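Local coordinates for protein arylalkylamine N-Acetyltransferase 2 (Aedes aegypti, PDB 4FD5) that probably transfers acyl groups from acyl-CoA to the amine of arylalkylamines such as dopamine and serotonin, as a member of the GNAT acetyltransferase superfamily, at residues R27-A32 / T43-G48; V78-L84 / I130-L136; E156-L160 / C218-N222. All coordinates share one frame. Numbering follows the deposited sequence.

Contact 1: R27-A32 / T43-G48; sequences RQTFFA and TRPGQG
In this GNAT-fold acetyltransferase the C-terminal end of helix 19-29 is met by a type II beta turn, Arg44 to Gln47, in the loop between helices 35-39 and 50-60. Along 27-32 the backbone is helical at Arg27 to Thr29 and passes Gly46 (CA 4.3 Å from Gln28 CA) and Pro45 (CA 5.1 Å from Ala32 CA). Thr43 is extended (-155/-176) with a t rotamer, so its CG2 lies 4.0 Å from Ala32 CA and 4.2 Å from Phe31 CB, while its OG1 donates to Gly48 O at 2.7 Å across the base of the loop. The CA-to-CB bond of Arg44 points away, but its C is 3.6 Å from Ala32 CB. Pro45 (-54/129) starts the bend, its CD 4.0 Å from Ala32 CB. Gly46 (87/-13) completes it and donates from N to Arg27 O at 2.9 Å, filling a carbonyl near the helix end; Gln47 N closes the turn on Arg44 O at 3.0 Å. Gly48, also at positive phi (77/-167), leaves room for Arg27, whose m, t, t chain brings CG to 3.9 Å from Gly48 CA and whose guanidinium pairs with Glu24 and Glu53. One water sits at the centre: it donates to Arg27 O (3.1 Å) and Arg44 O (3.0 Å) and accepts from Gly48 N at 2.9 Å.

Contact 2: V78-L84 / I130-L136; sequences VALNGIL and IFEIRIL
A classic beta bulge in the fourth strand, a hallmark of the GNAT fold, interrupts this antiparallel pairing of strands 75-85 and 129-138; in relatives the bulged strand helps bind acyl-CoA. The two segments run at 145° with axes 4.6 Å apart at closest approach. In the hydrogen-bonded pairs, Leu84 N-Ile130 O and Ile130 N-Leu84 O are both 2.9 Å, Gly82 N-Glu132 O and Glu132 N-Gly82 O both 2.8 Å; Ile83-Phe131 and Asn81-Ile133 are non-hydrogen-bonded. Leu80 O accepts from both Arg134 N (2.7 Å) and Ile135 N (3.1 Å), while Leu80 N donates to Ile135 O at 2.8 Å. The register slips by one, so Ala79 pairs with Leu136. The extra residue, Arg134 (-103/-43), is bent out of the extended range as at position 1 of a classic bulge. Its m, t, t side chain carries the guanidinium over Gly82, with CZ 3.6 Å from Gly82 CA, where a CB would collide. Arg134 NE makes a salt bridge to Glu132 OE1 (2.8 Å), and a water links Arg134 NH2 (2.8 Å) to Ile83 O (2.9 Å). Asn81 ND2 reaches Val64 O and Ser155 OG, yet buried Asn81 OD1 finds no partner. Ala79, Phe131, Ile133 and Leu136 pack against helix 147-161; on the other face Leu80 and Ile135, with CB atoms 4.0 Å apart, pack against helix 19-29, and strand 166-171 continues the sheet beyond strand 129-138.

Contact 3: E156-L160 / C218-N222; sequences EELAL and CKVIN
Lys219 NZ donates to Glu156 OE1 at 2.8 Å, a salt bridge that joins crossover helix 147-161, between strands 129-138 and 166-171 of the GNAT sheet, to the end of strand 213-220. Both side chains are stretched out: Lys219 is t at all four chi angles and Glu156 t at the first two, each with its CA-CB bond pointing toward the other segment. Lys219 NZ has a second acceptor in Leu183 O. The other carboxylate oxygen, Glu156 OE2, takes a hydrogen bond from a water at 2.8 Å, and the same water donates to Ile221 O at 3.1 Å. The helix is regular here, with Leu160 N bonded to Glu156 O at 2.9 Å, so Glu156, Ala159 and Leu160 come round to one side. Against them sits Ile221, whose backbone bends out of extension (-110/-21). With its p rotamer it places CG2 3.6 Å from Glu156 CD, and CD1 3.7 Å from Ala159 CB and 3.8 Å from Leu160 CD2. Leu160 CD2 also approaches Ile221 O (3.4 Å) and, at the C terminus of the chain, Asn222 CB (3.7 Å). The nearest CA pair, Leu160 and Ile221, is 7.1 Å apart, bridged by side chains. Met167 of strand 166-171 touches both Glu156 and Ile221. The chemistry is mixed: a charged pair and a bridging water lie beside an apolar patch of Ala159, Leu160 and Ile221.

How the contacts relate
From the N terminus, contact 1 closes first, a short loop containing helix 35-39. Contact 2 then brings strand 129-138 back beside strand 75-85 after an excursion through helices 92-99, 103-116 and 121-125. Contact 3 closes last, returning the C terminus to helix 147-161. The three are in series; none nests in or crosses another. Contact 2 is the central one: Phe30 and Phe31 of contact 1 rest on its Ile135, and its Phe131 CD2 meets Ala159 CB of contact 3 at 3.5 Å, where helix 147-161 makes the beta-alpha-beta crossover from strand 129-138 to strand 166-171. Contacts 1 and 3 lie on opposite sides of the chain's centre, nearest atoms about 17 Å apart.

Contact 1: R27-A32 / T43-G48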
ATOM      1  N   ARG A  27       6.643  -4.095 -11.112  1.00 19.03           N
ATOM      2  CA  ARG A  27       6.498  -3.555 -12.455  1.00 20.88           C
ATOM      3  C   ARG A  27       5.628  -4.469 -13.268  1.00 22.41           C
ATOM      4  O   ARG A  27       4.855  -4.013 -14.108  1.00 23.54           O
ATOM      5  CB  ARG A  27       7.842  -3.466 -13.163  1.00 21.24           C
ATOM      6  CG  ARG A  27       8.727  -2.374 -12.673  1.00 22.19           C
ATOM      7  CD  ARG A  27       9.884  -2.164 -13.651  1.00 23.03           C
ATOM      8  NE  ARG A  27      10.904  -1.316 -13.054  1.00 26.69           N
ATOM      9  CZ  ARG A  27      12.005  -1.775 -12.462  1.00 27.49           C
ATOM     10  NH1 ARG A  27      12.247  -3.083 -12.404  1.00 25.43           N
ATOM     11  NH2 ARG A  27      12.876  -0.922 -11.936  1.00 30.60           N
ATOM     12  N   GLN A  28       5.764  -5.767 -13.025  1.00 22.12           N
ATOM     13  CA  GLN A  28       5.149  -6.718 -13.927  1.00 24.96           C
ATOM     14  C   GLN A  28       3.743  -7.015 -13.484  1.00 24.39           C
ATOM     15  O   GLN A  28       2.887  -7.337 -14.315  1.00 28.75           O
ATOM     16  CB  GLN A  28       5.953  -8.014 -14.010  1.00 26.21           C
ATOM     17  CG  GLN A  28       7.284  -7.874 -14.728  1.00 27.31           C
ATOM     18  CD  GLN A  28       7.127  -7.561 -16.205  1.00 28.68           C
ATOM     19  OE1 GLN A  28       6.136  -7.945 -16.838  1.00 33.55           O
ATOM     20  NE2 GLN A  28       8.104  -6.857 -16.762  1.00 29.80           N
ATOM     21  N   THR A  29       3.480  -6.901 -12.184  1.00 23.63           N
ATOM     22  CA  THR A  29       2.231  -7.490 -11.716  1.00 23.10           C
ATOM     23  C   THR A  29       1.322  -6.512 -11.012  1.00 24.35           C
ATOM     24  O   THR A  29       0.111  -6.748 -10.914  1.00 23.08           O
ATOM     25  CB  THR A  29       2.450  -8.721 -10.789  1.00 23.93           C
ATOM     26  OG1 THR A  29       2.998  -8.296  -9.539  1.00 26.72           O
ATOM     27  CG2 THR A  29       3.374  -9.733 -11.420  1.00 26.39           C
ATOM     28  N   PHE A  30       1.893  -5.414 -10.531  1.00 20.21           N
ATOM     29  CA  PHE A  30       1.173  -4.586  -9.585  1.00 19.12           C
ATOM     30  C   PHE A  30       0.898  -3.165 -10.043  1.00 18.63           C
ATOM     31  O   PHE A  30      -0.240  -2.730 -10.036  1.00 19.85           O
ATOM     32  CB  PHE A  30       1.881  -4.551  -8.231  1.00 20.46           C
ATOM     33  CG  PHE A  30       1.166  -3.719  -7.215  1.00 18.07           C
ATOM     34  CD1 PHE A  30       0.090  -4.245  -6.505  1.00 19.89           C
ATOM     35  CD2 PHE A  30       1.543  -2.405  -6.982  1.00 17.39           C
ATOM     36  CE1 PHE A  30      -0.583  -3.486  -5.577  1.00 19.03           C
ATOM     37  CE2 PHE A  30       0.872  -1.638  -6.045  1.00 19.86           C
ATOM     38  CZ  PHE A  30      -0.200  -2.177  -5.341  1.00 21.02           C
ATOM     39  N   PHE A  31       1.950  -2.441 -10.411  1.00 16.75           N
ATOM     40  CA  PHE A  31       1.860  -0.992 -10.569  1.00 17.88           C
ATOM     41  C   PHE A  31       0.763  -0.575 -11.553  1.00 18.73           C
ATOM     42  O   PHE A  31      -0.034   0.299 -11.251  1.00 20.28           O
ATOM     43  CB  PHE A  31       3.201  -0.423 -11.039  1.00 17.59           C
ATOM     44  CG  PHE A  31       4.267  -0.333  -9.962  1.00 17.76           C
ATOM     45  CD1 PHE A  31       3.945  -0.023  -8.648  1.00 17.05           C
ATOM     46  CD2 PHE A  31       5.602  -0.528 -10.294  1.00 20.06           C
ATOM     47  CE1 PHE A  31       4.935   0.085  -7.678  1.00 17.91           C
ATOM     48  CE2 PHE A  31       6.604  -0.413  -9.328  1.00 19.02           C
ATOM     49  CZ  PHE A  31       6.267  -0.122  -8.017  1.00 17.51           C
ATOM     50  N   ALA A  32       0.727  -1.198 -12.729  1.00 18.45           N
ATOM     51  CA  ALA A  32      -0.231  -0.797 -13.764  1.00 19.11           C
ATOM     52  C   ALA A  32      -1.666  -1.252 -13.469  1.00 20.62           C
ATOM     53  O   ALA A  32      -2.613  -0.737 -14.054  1.00 24.75           O
ATOM     54  CB  ALA A  32       0.212  -1.312 -15.126  1.00 23.86           C
ATOM     55  N   THR A  43       1.024   4.383 -15.645  1.00 24.87           N
ATOM     56  CA  THR A  43       2.067   3.578 -16.258  1.00 26.03           C
ATOM     57  C   THR A  43       1.441   2.450 -17.069  1.00 27.47           C
ATOM     58  O   THR A  43       0.223   2.390 -17.230  1.00 29.55           O
ATOM     59  CB  THR A  43       3.073   3.043 -15.197  1.00 26.87           C
ATOM     60  OG1 THR A  43       4.059   2.206 -15.819  1.00 29.73           O
ATOM     61  CG2 THR A  43       2.348   2.270 -14.100  1.00 26.64           C
ATOM     62  N   ARG A  44       2.280   1.586 -17.608  1.00 27.62           N
ATOM     63  CA  ARG A  44       1.827   0.517 -18.481  1.00 29.22           C
ATOM     64  C   ARG A  44       2.362  -0.773 -17.904  1.00 25.75           C
ATOM     65  O   ARG A  44       3.366  -0.763 -17.203  1.00 26.12           O
ATOM     66  CB  ARG A  44       2.375   0.723 -19.898  1.00 32.87           C
ATOM     67  CG  ARG A  44       1.923   2.023 -20.570  1.00 35.49           C
ATOM     68  CD  ARG A  44       2.516   2.188 -21.974  1.00 37.79           C
ATOM     69  NE  ARG A  44       2.348   0.982 -22.780  1.00 40.47           N
ATOM     70  CZ  ARG A  44       2.566   0.917 -24.093  1.00 39.79           C
ATOM     71  NH1 ARG A  44       2.960   1.997 -24.758  1.00 41.17           N
ATOM     72  NH2 ARG A  44       2.385  -0.233 -24.740  1.00 38.47           N
ATOM     73  N   PRO A  45       1.701  -1.896 -18.194  1.00 26.65           N
ATOM     74  CA  PRO A  45       2.224  -3.143 -17.631  1.00 23.86           C
ATOM     75  C   PRO A  45       3.699  -3.347 -17.975  1.00 27.43           C
ATOM     76  O   PRO A  45       4.082  -3.233 -19.141  1.00 27.83           O
ATOM     77  CB  PRO A  45       1.372  -4.212 -18.312  1.00 26.13           C
ATOM     78  CG  PRO A  45       0.096  -3.502 -18.673  1.00 28.47           C
ATOM     79  CD  PRO A  45       0.487  -2.104 -19.003  1.00 28.09           C
ATOM     80  N   GLY A  46       4.513  -3.628 -16.961  1.00 25.87           N
ATOM     81  CA  GLY A  46       5.920  -3.946 -17.151  1.00 26.23           C
ATOM     82  C   GLY A  46       6.842  -2.743 -17.197  1.00 27.17           C
ATOM     83  O   GLY A  46       8.064  -2.884 -17.107  1.00 30.07           O
ATOM     84  N   GLN A  47       6.263  -1.555 -17.326  1.00 28.54           N
ATOM     85  CA  GLN A  47       7.037  -0.349 -17.603  1.00 27.93           C
ATOM     86  C   GLN A  47       7.620   0.313 -16.354  1.00 28.14           C
ATOM     87  O   GLN A  47       8.732   0.853 -16.379  1.00 32.46           O
ATOM     88  CB  GLN A  47       6.166   0.649 -18.358  1.00 30.65           C
ATOM     89  CG  GLN A  47       6.820   1.980 -18.649  1.00 34.50           C
ATOM     90  CD  GLN A  47       5.935   2.860 -19.503  1.00 35.74           C
ATOM     91  OE1 GLN A  47       5.864   2.687 -20.720  1.00 42.69           O
ATOM     92  NE2 GLN A  47       5.238   3.797 -18.869  1.00 37.78           N
ATOM     93  N   GLY A  48       6.868   0.281 -15.265  1.00 25.05           N
ATOM     94  CA  GLY A  48       7.298   0.929 -14.042  1.00 26.51           C
ATOM     95  C   GLY A  48       7.115   2.433 -14.078  1.00 24.88           C
ATOM     96  O   GLY A  48       6.450   2.981 -14.954  1.00 23.54           O
TER
HETATM   97  O   HOH W   1       4.422  -1.007 -14.428  1.00 20.81           O
HETATM   98  O   HOH W   2      -2.615   0.963 -16.100  1.00 28.39           O

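Contact 2: V78-L84 / I130-L136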
ATOM      1  N   VAL A  78       4.238 -10.093  -2.366  1.00 12.70           N
ATOM      2  CA  VAL A  78       4.863  -9.252  -1.341  1.00 12.83           C
ATOM      3  C   VAL A  78       3.848  -8.413  -0.559  1.00 12.53           C
ATOM      4  O   VAL A  78       2.767  -8.079  -1.050  1.00 13.13           O
ATOM      5  CB  VAL A  78       5.896  -8.280  -1.947  1.00 13.15           C
ATOM      6  CG1 VAL A  78       7.059  -9.063  -2.580  1.00 15.68           C
ATOM      7  CG2 VAL A  78       5.232  -7.330  -2.938  1.00 15.53           C
ATOM      8  N   ALA A  79       4.247  -8.054   0.657  1.00 13.24           N
ATOM      9  CA  ALA A  79       3.619  -6.986   1.415  1.00 13.14           C
ATOM     10  C   ALA A  79       4.707  -5.968   1.693  1.00 13.35           C
ATOM     11  O   ALA A  79       5.625  -6.242   2.467  1.00 14.70           O
ATOM     12  CB  ALA A  79       3.070  -7.513   2.724  1.00 13.60           C
ATOM     13  N   LEU A  80       4.633  -4.820   1.030  1.00 12.98           N
ATOM     14  CA  LEU A  80       5.601  -3.760   1.293  1.00 12.13           C
ATOM     15  C   LEU A  80       5.002  -2.914   2.398  1.00 12.83           C
ATOM     16  O   LEU A  80       3.900  -2.348   2.235  1.00 13.11           O
ATOM     17  CB  LEU A  80       5.876  -2.906   0.058  1.00 13.41           C
ATOM     18  CG  LEU A  80       7.056  -3.341  -0.809  1.00 18.24           C
ATOM     19  CD1 LEU A  80       6.829  -4.715  -1.357  1.00 20.32           C
ATOM     20  CD2 LEU A  80       7.366  -2.354  -1.917  1.00 17.63           C
ATOM     21  N   ASN A  81       5.764  -2.820   3.491  1.00 12.09           N
ATOM     22  CA  ASN A  81       5.325  -2.169   4.715  1.00 13.05           C
ATOM     23  C   ASN A  81       6.301  -1.081   5.108  1.00 13.44           C
ATOM     24  O   ASN A  81       7.516  -1.250   4.974  1.00 14.43           O
ATOM     25  CB  ASN A  81       5.242  -3.180   5.861  1.00 13.18           C
ATOM     26  CG  ASN A  81       4.346  -4.360   5.534  1.00 13.87           C
ATOM     27  OD1 ASN A  81       3.249  -4.191   4.991  1.00 15.71           O
ATOM     28  ND2 ASN A  81       4.818  -5.561   5.832  1.00 12.55           N
ATOM     29  N   GLY A  82       5.764   0.038   5.576  1.00 12.55           N
ATOM     30  CA  GLY A  82       6.605   1.145   6.022  1.00 14.77           C
ATOM     31  C   GLY A  82       6.319   1.571   7.445  1.00 15.71           C
ATOM     32  O   GLY A  82       5.313   1.201   8.034  1.00 14.78           O
ATOM     33  N   ILE A  83       7.219   2.365   8.014  1.00 17.06           N
ATOM     34  CA  ILE A  83       7.023   2.855   9.370  1.00 17.86           C
ATOM     35  C   ILE A  83       6.671   4.338   9.354  1.00 18.02           C
ATOM     36  O   ILE A  83       7.420   5.139   8.805  1.00 20.00           O
ATOM     37  CB  ILE A  83       8.294   2.652  10.213  1.00 20.29           C
ATOM     38  CG1 ILE A  83       8.702   1.179  10.170  1.00 20.10           C
ATOM     39  CG2 ILE A  83       8.032   3.092  11.654  1.00 19.36           C
ATOM     40  CD1 ILE A  83      10.090   0.897  10.744  1.00 24.28           C
ATOM     41  N   LEU A  84       5.520   4.683   9.931  1.00 16.40           N
ATOM     42  CA  LEU A  84       5.098   6.072  10.071  1.00 20.42           C
ATOM     43  C   LEU A  84       5.391   6.570  11.474  1.00 20.25           C
ATOM     44  O   LEU A  84       5.041   5.917  12.450  1.00 19.27           O
ATOM     45  CB  LEU A  84       3.595   6.187   9.836  1.00 21.14           C
ATOM     46  CG  LEU A  84       3.121   5.984   8.406  1.00 23.25           C
ATOM     47  CD1 LEU A  84       1.608   5.858   8.403  1.00 23.77           C
ATOM     48  CD2 LEU A  84       3.576   7.149   7.517  1.00 27.43           C
ATOM     49  N   ILE A 130       3.468   3.903  13.772  1.00 18.70           N
ATOM     50  CA  ILE A 130       2.433   3.027  13.222  1.00 17.95           C
ATOM     51  C   ILE A 130       3.013   2.209  12.082  1.00 15.27           C
ATOM     52  O   ILE A 130       3.803   2.707  11.285  1.00 14.94           O
ATOM     53  CB  ILE A 130       1.227   3.843  12.719  1.00 16.24           C
ATOM     54  CG1 ILE A 130       0.451   4.411  13.915  1.00 19.67           C
ATOM     55  CG2 ILE A 130       0.293   2.978  11.847  1.00 16.97           C
ATOM     56  CD1 ILE A 130      -0.731   5.301  13.532  1.00 21.38           C
ATOM     57  N   PHE A 131       2.590   0.951  11.998  1.00 14.82           N
ATOM     58  CA  PHE A 131       3.071   0.029  10.975  1.00 15.55           C
ATOM     59  C   PHE A 131       2.111   0.087   9.787  1.00 13.84           C
ATOM     60  O   PHE A 131       0.942  -0.290   9.919  1.00 14.99           O
ATOM     61  CB  PHE A 131       3.100  -1.373  11.587  1.00 15.39           C
ATOM     62  CG  PHE A 131       3.786  -2.417  10.742  1.00 15.37           C
ATOM     63  CD1 PHE A 131       3.124  -3.023   9.687  1.00 13.31           C
ATOM     64  CD2 PHE A 131       5.066  -2.850  11.061  1.00 14.85           C
ATOM     65  CE1 PHE A 131       3.750  -4.020   8.918  1.00 13.07           C
ATOM     66  CE2 PHE A 131       5.702  -3.849  10.310  1.00 15.70           C
ATOM     67  CZ  PHE A 131       5.044  -4.440   9.237  1.00 14.99           C
ATOM     68  N   GLU A 132       2.603   0.561   8.636  1.00 14.00           N
ATOM     69  CA  GLU A 132       1.740   0.799   7.476  1.00 14.19           C
ATOM     70  C   GLU A 132       1.931  -0.216   6.348  1.00 15.04           C
ATOM     71  O   GLU A 132       3.030  -0.354   5.798  1.00 15.09           O
ATOM     72  CB  GLU A 132       1.938   2.231   6.936  1.00 14.16           C
ATOM     73  CG  GLU A 132       0.915   2.610   5.865  1.00 17.18           C
ATOM     74  CD  GLU A 132       1.163   3.984   5.258  1.00 21.81           C
ATOM     75  OE1 GLU A 132       2.323   4.479   5.287  1.00 20.68           O
ATOM     76  OE2 GLU A 132       0.184   4.561   4.728  1.00 27.73           O
ATOM     77  N   ILE A 133       0.850  -0.908   5.984  1.00 13.64           N
ATOM     78  CA  ILE A 133       0.877  -1.816   4.843  1.00 13.41           C
ATOM     79  C   ILE A 133       0.640  -0.952   3.610  1.00 13.16           C
ATOM     80  O   ILE A 133      -0.412  -0.329   3.473  1.00 14.46           O
ATOM     81  CB  ILE A 133      -0.226  -2.889   4.939  1.00 13.61           C
ATOM     82  CG1 ILE A 133      -0.076  -3.725   6.200  1.00 15.24           C
ATOM     83  CG2 ILE A 133      -0.196  -3.818   3.720  1.00 15.59           C
ATOM     84  CD1 ILE A 133      -1.391  -4.355   6.659  1.00 16.61           C
ATOM     85  N   ARG A 134       1.623  -0.896   2.719  1.00 11.96           N
ATOM     86  CA  ARG A 134       1.556   0.010   1.579  1.00 14.16           C
ATOM     87  C   ARG A 134       1.202  -0.677   0.278  1.00 15.17           C
ATOM     88  O   ARG A 134       0.429  -0.129  -0.520  1.00 17.24           O
ATOM     89  CB  ARG A 134       2.865   0.783   1.430  1.00 12.75           C
ATOM     90  CG  ARG A 134       3.096   1.666   2.631  1.00 13.64           C
ATOM     91  CD  ARG A 134       4.358   2.528   2.508  1.00 16.36           C
ATOM     92  NE  ARG A 134       4.407   3.418   3.661  1.00 17.67           N
ATOM     93  CZ  ARG A 134       5.502   3.987   4.154  1.00 20.19           C
ATOM     94  NH1 ARG A 134       6.686   3.794   3.582  1.00 17.52           N
ATOM     95  NH2 ARG A 134       5.399   4.762   5.230  1.00 19.98           N
ATOM     96  N   ILE A 135       1.803  -1.845   0.044  1.00 13.08           N
ATOM     97  CA  ILE A 135       1.467  -2.627  -1.138  1.00 12.98           C
ATOM     98  C   ILE A 135       1.219  -4.070  -0.738  1.00 13.74           C
ATOM     99  O   ILE A 135       1.985  -4.627   0.040  1.00 13.66           O
ATOM    100  CB  ILE A 135       2.612  -2.617  -2.176  1.00 15.75           C
ATOM    101  CG1 ILE A 135       2.726  -1.228  -2.805  1.00 17.05           C
ATOM    102  CG2 ILE A 135       2.373  -3.679  -3.242  1.00 15.30           C
ATOM    103  CD1 ILE A 135       3.788  -1.145  -3.896  1.00 18.90           C
ATOM    104  N   LEU A 136       0.149  -4.668  -1.262  1.00 13.69           N
ATOM    105  CA  LEU A 136      -0.086  -6.104  -1.115  1.00 13.21           C
ATOM    106  C   LEU A 136      -0.300  -6.643  -2.521  1.00 14.17           C
ATOM    107  O   LEU A 136      -1.237  -6.223  -3.218  1.00 14.41           O
ATOM    108  CB  LEU A 136      -1.325  -6.358  -0.243  1.00 14.65           C
ATOM    109  CG  LEU A 136      -1.785  -7.809  -0.080  1.00 14.79           C
ATOM    110  CD1 LEU A 136      -0.700  -8.654   0.575  1.00 14.79           C
ATOM    111  CD2 LEU A 136      -3.058  -7.829   0.737  1.00 14.64           C
TER
HETATM  112  O   HOH W   3       7.251   6.565   6.291  1.00 27.46           O

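Contact 3: E156-L160 / C218-N222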
ATOM      1  N   GLU A 156       1.713  -8.788  10.428  1.00 14.81           N
ATOM      2  CA  GLU A 156       1.313  -8.514  11.803  1.00 14.33           C
ATOM      3  C   GLU A 156       2.255  -9.174  12.798  1.00 15.79           C
ATOM      4  O   GLU A 156       2.610  -8.561  13.807  1.00 15.48           O
ATOM      5  CB  GLU A 156      -0.122  -8.946  12.070  1.00 17.37           C
ATOM      6  CG  GLU A 156      -0.540  -8.658  13.504  1.00 18.37           C
ATOM      7  CD  GLU A 156      -2.000  -8.949  13.774  1.00 22.12           C
ATOM      8  OE1 GLU A 156      -2.811  -8.875  12.829  1.00 23.49           O
ATOM      9  OE2 GLU A 156      -2.327  -9.259  14.950  1.00 23.51           O
ATOM     10  N   GLU A 157       2.656 -10.413  12.507  1.00 15.02           N
ATOM     11  CA  GLU A 157       3.636 -11.105  13.362  1.00 18.61           C
ATOM     12  C   GLU A 157       4.927 -10.292  13.506  1.00 18.34           C
ATOM     13  O   GLU A 157       5.436 -10.103  14.621  1.00 18.66           O
ATOM     14  CB  GLU A 157       3.931 -12.506  12.828  1.00 20.48           C
ATOM     15  CG  GLU A 157       2.748 -13.464  12.919  1.00 25.19           C
ATOM     16  CD  GLU A 157       3.037 -14.824  12.285  1.00 26.68           C
ATOM     17  OE1 GLU A 157       4.173 -15.042  11.818  1.00 29.84           O
ATOM     18  OE2 GLU A 157       2.126 -15.674  12.245  1.00 32.83           O
ATOM     19  N   LEU A 158       5.440  -9.788  12.384  1.00 16.36           N
ATOM     20  CA  LEU A 158       6.653  -8.971  12.417  1.00 16.67           C
ATOM     21  C   LEU A 158       6.417  -7.652  13.157  1.00 17.44           C
ATOM     22  O   LEU A 158       7.242  -7.230  13.953  1.00 19.04           O
ATOM     23  CB  LEU A 158       7.168  -8.701  11.002  1.00 16.51           C
ATOM     24  CG  LEU A 158       8.457  -7.883  10.943  1.00 16.52           C
ATOM     25  CD1 LEU A 158       9.574  -8.560  11.731  1.00 20.42           C
ATOM     26  CD2 LEU A 158       8.870  -7.644   9.484  1.00 18.64           C
ATOM     27  N   ALA A 159       5.294  -6.997  12.880  1.00 15.65           N
ATOM     28  CA  ALA A 159       4.955  -5.749  13.554  1.00 16.05           C
ATOM     29  C   ALA A 159       4.974  -5.941  15.071  1.00 18.79           C
ATOM     30  O   ALA A 159       5.547  -5.130  15.788  1.00 20.53           O
ATOM     31  CB  ALA A 159       3.581  -5.247  13.100  1.00 16.24           C
ATOM     32  N   LEU A 160       4.346  -7.015  15.541  1.00 18.61           N
ATOM     33  CA  LEU A 160       4.274  -7.304  16.973  1.00 18.31           C
ATOM     34  C   LEU A 160       5.674  -7.552  17.535  1.00 22.51           C
ATOM     35  O   LEU A 160       6.034  -7.052  18.608  1.00 21.61           O
ATOM     36  CB  LEU A 160       3.381  -8.512  17.236  1.00 20.19           C
ATOM     37  CG  LEU A 160       1.885  -8.309  17.326  1.00 23.99           C
ATOM     38  CD1 LEU A 160       1.150  -9.651  17.446  1.00 25.92           C
ATOM     39  CD2 LEU A 160       1.533  -7.388  18.493  1.00 26.69           C
ATOM     40  N   CYS A 218      -7.533   0.387   9.943  1.00 15.39           N
ATOM     41  CA  CYS A 218      -6.509   0.137  10.952  1.00 14.84           C
ATOM     42  C   CYS A 218      -6.850  -0.995  11.919  1.00 15.22           C
ATOM     43  O   CYS A 218      -7.992  -1.437  12.016  1.00 15.17           O
ATOM     44  CB  CYS A 218      -6.195   1.420  11.719  1.00 17.84           C
ATOM     45  SG  CYS A 218      -7.528   1.923  12.811  1.00 27.50           S
ATOM     46  N   LYS A 219      -5.836  -1.471  12.622  1.00 15.76           N
ATOM     47  CA  LYS A 219      -6.022  -2.557  13.571  1.00 15.98           C
ATOM     48  C   LYS A 219      -5.123  -2.321  14.772  1.00 17.73           C
ATOM     49  O   LYS A 219      -3.931  -2.056  14.612  1.00 15.77           O
ATOM     50  CB  LYS A 219      -5.674  -3.899  12.921  1.00 15.21           C
ATOM     51  CG  LYS A 219      -5.949  -5.099  13.807  1.00 17.11           C
ATOM     52  CD  LYS A 219      -5.525  -6.403  13.169  1.00 17.03           C
ATOM     53  CE  LYS A 219      -5.910  -7.557  14.103  1.00 18.72           C
ATOM     54  NZ  LYS A 219      -5.465  -8.878  13.615  1.00 20.39           N
ATOM     55  N   VAL A 220      -5.694  -2.409  15.970  1.00 18.21           N
ATOM     56  CA  VAL A 220      -4.881  -2.434  17.177  1.00 18.76           C
ATOM     57  C   VAL A 220      -4.421  -3.871  17.397  1.00 20.35           C
ATOM     58  O   VAL A 220      -5.250  -4.789  17.478  1.00 21.46           O
ATOM     59  CB  VAL A 220      -5.655  -1.945  18.412  1.00 22.07           C
ATOM     60  CG1 VAL A 220      -4.768  -2.106  19.665  1.00 21.36           C
ATOM     61  CG2 VAL A 220      -6.062  -0.503  18.228  1.00 22.59           C
ATOM     62  N   ILE A 221      -3.109  -4.071  17.475  1.00 20.16           N
ATOM     63  CA  ILE A 221      -2.557  -5.424  17.521  1.00 22.45           C
ATOM     64  C   ILE A 221      -1.956  -5.801  18.874  1.00 25.55           C
ATOM     65  O   ILE A 221      -1.803  -6.984  19.176  1.00 26.96           O
ATOM     66  CB  ILE A 221      -1.531  -5.670  16.394  1.00 19.55           C
ATOM     67  CG1 ILE A 221      -0.372  -4.680  16.482  1.00 21.53           C
ATOM     68  CG2 ILE A 221      -2.217  -5.604  15.024  1.00 20.07           C
ATOM     69  CD1 ILE A 221       0.813  -5.054  15.565  1.00 19.05           C
ATOM     70  N   ASN A 222      -1.611  -4.801  19.674  1.00 24.15           N
ATOM     71  CA  ASN A 222      -1.151  -5.042  21.041  1.00 29.87           C
ATOM     72  C   ASN A 222      -1.670  -3.967  21.988  1.00 32.18           C
ATOM     73  O   ASN A 222      -1.893  -2.825  21.575  1.00 30.15           O
ATOM     74  CB  ASN A 222       0.375  -5.105  21.109  1.00 31.90           C
ATOM     75  CG  ASN A 222       0.877  -5.675  22.428  1.00 37.15           C
ATOM     76  OD1 ASN A 222       0.216  -6.514  23.048  1.00 38.68           O
ATOM     77  ND2 ASN A 222       2.045  -5.220  22.867  1.00 40.12           N
TER
HETATM   78  O   HOH W   4      -3.468  -8.860  17.423  1.00 33.46           O